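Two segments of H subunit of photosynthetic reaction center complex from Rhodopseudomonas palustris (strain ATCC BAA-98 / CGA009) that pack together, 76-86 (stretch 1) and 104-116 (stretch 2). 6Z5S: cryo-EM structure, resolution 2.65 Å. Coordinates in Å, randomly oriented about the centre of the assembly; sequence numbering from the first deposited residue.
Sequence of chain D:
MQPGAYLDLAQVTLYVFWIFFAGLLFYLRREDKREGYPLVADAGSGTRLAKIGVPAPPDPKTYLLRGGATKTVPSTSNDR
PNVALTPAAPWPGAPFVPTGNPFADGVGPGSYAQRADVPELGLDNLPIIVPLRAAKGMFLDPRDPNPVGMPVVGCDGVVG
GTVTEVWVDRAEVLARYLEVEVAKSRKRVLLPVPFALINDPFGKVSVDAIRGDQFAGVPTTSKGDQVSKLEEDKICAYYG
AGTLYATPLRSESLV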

# COMPACT_ATOMS: atom_id res chain seq x y z
N THR D 76 -32.87 -3.50 6.55
CA THR D 76 -33.64 -2.50 7.28
C THR D 76 -34.26 -3.08 8.55
O THR D 76 -34.48 -2.34 9.52
CB THR D 76 -34.72 -1.92 6.38
OG1 THR D 76 -34.11 -1.45 5.17
CG2 THR D 76 -35.42 -0.76 7.05
N SER D 77 -34.51 -4.38 8.58
CA SER D 77 -35.06 -4.99 9.79
C SER D 77 -34.05 -5.07 10.92
O SER D 77 -34.45 -5.36 12.06
CB SER D 77 -35.58 -6.39 9.48
OG SER D 77 -34.52 -7.25 9.10
N ASN D 78 -32.78 -4.81 10.66
CA ASN D 78 -31.75 -4.85 11.69
C ASN D 78 -31.57 -3.52 12.40
O ASN D 78 -30.75 -3.43 13.32
CB ASN D 78 -30.41 -5.28 11.08
CG ASN D 78 -30.44 -6.70 10.55
OD1 ASN D 78 -31.50 -7.23 10.25
ND2 ASN D 78 -29.28 -7.31 10.45
N ASP D 79 -32.32 -2.49 12.00
CA ASP D 79 -31.98 -1.13 12.42
C ASP D 79 -32.28 -0.87 13.88
O ASP D 79 -31.54 -0.12 14.53
CB ASP D 79 -32.74 -0.13 11.56
CG ASP D 79 -32.19 -0.03 10.16
OD1 ASP D 79 -31.20 -0.73 9.86
OD2 ASP D 79 -32.75 0.74 9.36
N ARG D 80 -33.34 -1.47 14.43
CA ARG D 80 -33.87 -1.10 15.73
C ARG D 80 -34.05 0.41 15.79
O ARG D 80 -33.34 1.09 16.53
CB ARG D 80 -32.95 -1.56 16.87
CG ARG D 80 -32.88 -3.05 17.06
CD ARG D 80 -31.98 -3.38 18.23
NE ARG D 80 -32.61 -3.08 19.51
CZ ARG D 80 -32.00 -2.46 20.51
NH1 ARG D 80 -32.66 -2.23 21.64
NH2 ARG D 80 -30.75 -2.05 20.39
N PRO D 81 -34.98 0.96 15.02
CA PRO D 81 -35.09 2.42 14.92
C PRO D 81 -35.46 3.10 16.22
O PRO D 81 -34.77 4.02 16.66
CB PRO D 81 -36.19 2.61 13.86
CG PRO D 81 -36.31 1.30 13.18
CD PRO D 81 -35.99 0.27 14.20
N ASN D 82 -36.54 2.66 16.84
CA ASN D 82 -37.04 3.27 18.07
C ASN D 82 -36.51 2.49 19.26
O ASN D 82 -36.76 1.28 19.38
CB ASN D 82 -38.57 3.30 18.07
CG ASN D 82 -39.17 2.04 17.52
OD1 ASN D 82 -38.80 1.59 16.43
ND2 ASN D 82 -40.11 1.45 18.25
N VAL D 83 -35.79 3.17 20.14
CA VAL D 83 -35.20 2.58 21.32
C VAL D 83 -35.48 3.49 22.52
O VAL D 83 -36.16 4.50 22.40
CB VAL D 83 -33.69 2.33 21.16
CG1 VAL D 83 -33.44 1.29 20.09
CG2 VAL D 83 -32.99 3.62 20.79
N ALA D 84 -34.94 3.11 23.67
CA ALA D 84 -35.21 3.80 24.93
C ALA D 84 -34.22 4.94 25.10
O ALA D 84 -33.27 4.87 25.88
CB ALA D 84 -35.15 2.82 26.10
N LEU D 85 -34.47 6.02 24.38
CA LEU D 85 -33.58 7.17 24.38
C LEU D 85 -34.40 8.45 24.29
O LEU D 85 -35.47 8.48 23.68
CB LEU D 85 -32.59 7.12 23.21
CG LEU D 85 -31.36 6.24 23.39
CD1 LEU D 85 -30.66 6.09 22.07
CD2 LEU D 85 -30.43 6.86 24.39
N THR D 86 -33.90 9.51 24.92
CA THR D 86 -34.56 10.79 24.81
C THR D 86 -33.54 11.89 24.54
O THR D 86 -32.45 11.88 25.11
CB THR D 86 -35.37 11.12 26.07
OG1 THR D 86 -36.07 12.35 25.88
CG2 THR D 86 -34.47 11.23 27.29
N ALA D 104 -30.06 -3.18 29.59
CA ALA D 104 -31.22 -3.90 29.09
C ALA D 104 -31.82 -3.27 27.85
O ALA D 104 -32.36 -3.98 27.00
CB ALA D 104 -32.30 -3.99 30.18
N ASP D 105 -31.73 -1.94 27.72
CA ASP D 105 -32.28 -1.28 26.55
C ASP D 105 -31.47 -1.57 25.30
O ASP D 105 -32.03 -1.63 24.20
CB ASP D 105 -32.35 0.22 26.79
CG ASP D 105 -33.07 0.58 28.06
OD1 ASP D 105 -33.76 -0.30 28.62
OD2 ASP D 105 -32.94 1.73 28.51
N GLY D 106 -30.16 -1.74 25.44
CA GLY D 106 -29.32 -1.87 24.28
C GLY D 106 -29.16 -0.55 23.57
O GLY D 106 -29.55 -0.41 22.40
N VAL D 107 -28.62 0.45 24.26
CA VAL D 107 -28.40 1.77 23.70
C VAL D 107 -26.96 2.17 23.95
O VAL D 107 -26.29 1.67 24.86
CB VAL D 107 -29.36 2.82 24.30
CG1 VAL D 107 -30.79 2.44 24.02
CG2 VAL D 107 -29.13 2.97 25.78
N GLY D 108 -26.47 3.09 23.12
CA GLY D 108 -25.12 3.57 23.23
C GLY D 108 -24.11 2.51 22.90
O GLY D 108 -24.29 1.70 21.99
N PRO D 109 -23.00 2.48 23.65
CA PRO D 109 -22.04 1.37 23.51
C PRO D 109 -22.65 0.01 23.77
O PRO D 109 -22.02 -1.00 23.44
CB PRO D 109 -20.97 1.70 24.55
CG PRO D 109 -21.08 3.15 24.74
CD PRO D 109 -22.52 3.50 24.59
N GLY D 110 -23.84 -0.05 24.35
CA GLY D 110 -24.53 -1.30 24.58
C GLY D 110 -25.56 -1.67 23.54
O GLY D 110 -26.36 -2.58 23.78
N SER D 111 -25.56 -1.00 22.39
CA SER D 111 -26.54 -1.27 21.36
C SER D 111 -26.21 -2.55 20.61
O SER D 111 -25.05 -2.96 20.53
CB SER D 111 -26.61 -0.10 20.39
OG SER D 111 -26.67 1.12 21.08
N TYR D 112 -27.24 -3.17 20.06
CA TYR D 112 -27.08 -4.33 19.20
C TYR D 112 -28.00 -4.18 18.00
O TYR D 112 -28.88 -3.32 17.97
CB TYR D 112 -27.37 -5.63 19.94
CG TYR D 112 -28.72 -5.68 20.60
CD1 TYR D 112 -28.90 -5.20 21.88
CD2 TYR D 112 -29.81 -6.21 19.94
CE1 TYR D 112 -30.13 -5.24 22.48
CE2 TYR D 112 -31.05 -6.26 20.54
CZ TYR D 112 -31.20 -5.77 21.81
OH TYR D 112 -32.43 -5.82 22.42
N ALA D 113 -27.77 -5.01 17.00
CA ALA D 113 -28.61 -5.04 15.82
C ALA D 113 -29.60 -6.19 15.92
O ALA D 113 -29.31 -7.23 16.51
CB ALA D 113 -27.78 -5.18 14.55
N GLN D 114 -30.78 -6.00 15.33
CA GLN D 114 -31.79 -7.05 15.30
C GLN D 114 -31.41 -8.08 14.24
O GLN D 114 -32.02 -8.19 13.18
CB GLN D 114 -33.16 -6.46 15.04
CG GLN D 114 -34.29 -7.34 15.50
CD GLN D 114 -34.32 -7.50 16.99
OE1 GLN D 114 -34.21 -6.53 17.73
NE2 GLN D 114 -34.44 -8.74 17.45
N ARG D 115 -30.36 -8.83 14.55
CA ARG D 115 -29.89 -9.87 13.65
C ARG D 115 -30.87 -11.04 13.64
O ARG D 115 -31.79 -11.13 14.46
CB ARG D 115 -28.51 -10.36 14.07
CG ARG D 115 -27.45 -9.29 14.11
CD ARG D 115 -26.08 -9.91 14.26
NE ARG D 115 -25.47 -10.21 12.98
CZ ARG D 115 -24.29 -10.79 12.84
NH1 ARG D 115 -23.58 -11.12 13.91
NH2 ARG D 115 -23.81 -11.03 11.63
N ALA D 116 -30.68 -11.93 12.68
CA ALA D 116 -31.51 -13.12 12.60
C ALA D 116 -31.29 -14.00 13.82
O ALA D 116 -30.16 -14.22 14.26
CB ALA D 116 -31.19 -13.90 11.33

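Where two irregular segments pack without a shared sheet or helix, a single long side chain often supplies the order that backbone pairing does not. The contact between 76-86 and 104-116 of this H subunit is a good example. Most of both stretches is loop or turn, and one backbone hydrogen bond joins them: Gln114 N donates to Asn78 O over 3.3 Å, at the point where the CA atoms of these two residues come within 4.2 Å. Farther along, the CA atoms of Ala84 and Asp105 are still 6.1 Å apart, and side chains fill the space between.

Arg80 does most of the work. Its backbone has positive phi (50°), and its CA-to-CB bond points toward the other stretch. The chain then runs m, t, p, with chi4 at -135°; the extended chi2 carries it outward and the turn at chi3 helps set the plane of the guanidinium. That plane suits two kinds of chemistry at once. At its edge, where the N-H bonds point, NH1 donates to Asp105 O at 2.7 Å and NH2 to Gly106 O at 2.9 Å, so the carbonyls of two consecutive residues, just where the helix gives way to loop, are both engaged. NH2 also makes a weak hydrogen bond to Tyr112 O at 3.3 Å. One face is left for the Tyr112 ring, which lies almost parallel to it, the planes at 6° and Arg80 CZ 3.9 Å from the ring centroid: a stack and a cation-pi contact together. Tyr112 reaches this position with chi1 at 55° (p) and chi2 at -88°; its CA-to-CB bond points sideways, but the end of the side chain comes nearer.

Gly106 fits this crowded site because it has no side chain. A CB there would clash with Tyr112 CE1, at 2.5 Å, and sit a tight 3.2 Å from Arg80 NH2; its positive phi also favours glycine.

Beside this polar cluster lies a small apolar patch. Val107, chi1 m, places CG1 4.1 Å from Val83 CB and 3.9 Å from Leu85 CG. Leu85 starts out sideways, yet its m, t conformation brings its end closer.

Asn78 shows that proximity is not bonding. Its OD1 lies 3.1 Å from Gln114 O, but both are acceptors. OD1 instead accepts from Ser77 OG at 3.2 Å, a bond made with Ser77 in the p rotamer, while the amide nitrogen is satisfied elsewhere in the structure.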